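PDB 2A22: vacuolar protein sorting 29 from Cryptosporidium parvum, which probably serves in vacuolar and endosomal protein sorting as the VPS29-family subunit of a retromer-like complex, built on a calcineurin-like phosphoesterase fold. Local coordinates for residues A180-M185 with Y199-G204. Sequence-based numbering, arbitrary orientation.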
loop_
_atom_site.group_PDB
_atom_site.type_symbol
_atom_site.label_atom_id
_atom_site.label_comp_id
_atom_site.label_asym_id
_atom_site.label_seq_id
_atom_site.Cartn_x
_atom_site.Cartn_y
_atom_site.Cartn_z
ATOM N N ALA A 180 -1.399 -12.978 -9.735
ATOM C CA ALA A 180 -1.213 -11.529 -9.717
ATOM C C ALA A 180 0.287 -11.271 -9.844
ATOM O O ALA A 180 1.111 -11.985 -9.256
ATOM C CB ALA A 180 -1.734 -10.939 -8.442
ATOM N N PRO A 181 0.658 -10.273 -10.655
ATOM C CA PRO A 181 2.092 -9.991 -10.797
ATOM C C PRO A 181 2.581 -9.232 -9.571
ATOM O O PRO A 181 1.742 -8.707 -8.831
ATOM C CB PRO A 181 2.147 -9.115 -12.052
ATOM C CG PRO A 181 0.854 -8.394 -12.058
ATOM C CD PRO A 181 -0.175 -9.386 -11.493
ATOM N N PRO A 182 3.919 -9.192 -9.333
ATOM C CA PRO A 182 4.434 -8.225 -8.329
ATOM C C PRO A 182 4.058 -6.801 -8.750
ATOM O O PRO A 182 4.124 -6.463 -9.948
ATOM C CB PRO A 182 5.965 -8.426 -8.366
ATOM C CG PRO A 182 6.155 -9.878 -9.013
ATOM C CD PRO A 182 4.992 -9.992 -9.975
ATOM N N SER A 183 3.611 -5.990 -7.803
ATOM C CA SER A 183 3.207 -4.602 -8.106
ATOM C C SER A 183 3.306 -3.718 -6.872
ATOM O O SER A 183 3.395 -4.223 -5.746
ATOM C CB SER A 183 1.774 -4.541 -8.658
ATOM O OG SER A 183 0.836 -5.043 -7.694
ATOM N N PHE A 184 3.300 -2.401 -7.108
ATOM C CA PHE A 184 3.208 -1.381 -6.075
ATOM C C PHE A 184 2.796 -0.077 -6.781
ATOM O O PHE A 184 2.696 -0.032 -8.022
ATOM C CB PHE A 184 4.535 -1.229 -5.296
ATOM C CG PHE A 184 5.678 -0.674 -6.134
ATOM C CD1 PHE A 184 5.885 0.712 -6.247
ATOM C CD2 PHE A 184 6.543 -1.537 -6.801
ATOM C CE1 PHE A 184 6.942 1.226 -7.010
ATOM C CE2 PHE A 184 7.586 -1.047 -7.580
ATOM C CZ PHE A 184 7.798 0.348 -7.674
ATOM N N MET A 185 2.575 0.971 -5.989
ATOM C CA MET A 185 2.239 2.287 -6.518
ATOM C C MET A 185 3.118 3.371 -5.912
ATOM O O MET A 185 3.522 3.299 -4.745
ATOM C CB MET A 185 0.782 2.623 -6.232
ATOM C CG MET A 185 -0.189 1.692 -6.918
ATOM S SD MET A 185 -1.825 2.010 -6.310
ATOM C CE MET A 185 -2.738 0.889 -7.361
ATOM N N TYR A 199 2.999 0.385 -10.728
ATOM C CA TYR A 199 4.064 -0.509 -11.269
ATOM C C TYR A 199 3.641 -1.976 -11.175
ATOM O O TYR A 199 3.107 -2.386 -10.164
ATOM C CB TYR A 199 5.396 -0.309 -10.535
ATOM C CG TYR A 199 5.966 1.071 -10.782
ATOM C CD1 TYR A 199 6.879 1.285 -11.793
ATOM C CD2 TYR A 199 5.535 2.166 -10.040
ATOM C CE1 TYR A 199 7.383 2.569 -12.050
ATOM C CE2 TYR A 199 6.039 3.432 -10.272
ATOM C CZ TYR A 199 6.942 3.627 -11.298
ATOM O OH TYR A 199 7.411 4.878 -11.545
ATOM N N ASP A 200 3.848 -2.739 -12.241
ATOM C CA ASP A 200 3.750 -4.184 -12.175
ATOM C C ASP A 200 4.858 -4.864 -12.983
ATOM O O ASP A 200 5.392 -4.278 -13.930
ATOM C CB ASP A 200 2.353 -4.674 -12.576
ATOM C CG ASP A 200 2.070 -4.532 -14.082
ATOM O OD1 ASP A 200 2.509 -3.563 -14.712
ATOM O OD2 ASP A 200 1.359 -5.387 -14.629
ATOM N N LEU A 201 5.218 -6.079 -12.571
ATOM C CA LEU A 201 6.262 -6.841 -13.221
ATOM C C LEU A 201 5.642 -8.032 -13.936
ATOM O O LEU A 201 5.098 -8.922 -13.295
ATOM C CB LEU A 201 7.305 -7.332 -12.194
ATOM C CG LEU A 201 8.480 -8.217 -12.687
ATOM C CD1 LEU A 201 9.245 -7.548 -13.806
ATOM C CD2 LEU A 201 9.445 -8.495 -11.552
ATOM N N ARG A 202 5.720 -8.033 -15.260
ATOM C CA ARG A 202 5.212 -9.134 -16.093
ATOM C C ARG A 202 6.280 -9.489 -17.145
ATOM O O ARG A 202 6.904 -8.602 -17.753
ATOM C CB ARG A 202 3.892 -8.752 -16.763
ATOM C CG ARG A 202 2.716 -8.573 -15.756
ATOM C CD ARG A 202 1.370 -8.144 -16.386
ATOM N NE ARG A 202 1.444 -6.848 -17.081
ATOM C CZ ARG A 202 1.393 -6.704 -18.407
ATOM N NH1 ARG A 202 1.253 -7.770 -19.200
ATOM N NH2 ARG A 202 1.486 -5.495 -18.949
ATOM N N ASP A 203 6.534 -10.787 -17.294
ATOM C CA ASP A 203 7.475 -11.300 -18.297
ATOM C C ASP A 203 8.827 -10.649 -18.166
ATOM O O ASP A 203 9.422 -10.256 -19.162
ATOM C CB ASP A 203 6.912 -11.060 -19.706
ATOM C CG ASP A 203 5.499 -11.609 -19.860
ATOM O OD1 ASP A 203 5.290 -12.811 -19.523
ATOM O OD2 ASP A 203 4.614 -10.838 -20.309
ATOM N N GLY A 204 9.303 -10.510 -16.933
ATOM C CA GLY A 204 10.623 -9.941 -16.707
ATOM C C GLY A 204 10.695 -8.423 -16.843
ATOM O O GLY A 204 11.736 -7.833 -16.581
#
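Phe184 and Tyr199 pair their backbones in both directions, an antiparallel hydrogen-bonded pair: Tyr199 N gives its hydrogen to Phe184 O at 2.8 Å, and Phe184 N reaches Tyr199 O at 3.1 Å. A third bond, from Leu201 N to Pro182 O (2.9 Å), extends the pairing to Pro182, the residue just before strand 183-190, and the same carbonyl oxygen also receives a CA-H...O contact from Asp200. Between these bonds Ser183 and Asp200 form a non-hydrogen-bonded pair.

The aromatic contact follows from this register. Phe184 CG sits between its own backbone N and carbonyl carbon (chi1 67°), while Tyr199 CG lies beside its backbone N. The rings end nearly parallel, planes at 14°, but slid so far that they barely overlap; Tyr199 CB lies over one face of the Phe184 ring, offset toward its rim, in a CH-pi contact 3.9 Å from the centroid, and Phe184 CE1 approaches Tyr199 CD2 at 3.5 Å.

The two strands form a beta hairpin in one sheet of the alpha-beta-beta-alpha sandwich, flanked by strands 26-31 and 205-214. Both side chains touch Leu50 of helix 48-52, and Phe47, just before that helix, meets the Phe184 ring edge-to-face.

Ser183 and Asp200 project from the other face, the serine hydroxyl hydrogen-bonding to Pro166 O. Pro182 CD meets Leu201 CB at 4.2 Å, and Pro44 touches both side chains. Pro181 CB packs against aliphatic Arg202 CG (3.8 Å). Within 199-204, a bend at chi3 (-61°) accompanies the return of Arg202 NE to Asp200 OD2, a 2.9 Å salt bridge on the syn side but tilted well out of the carboxylate plane.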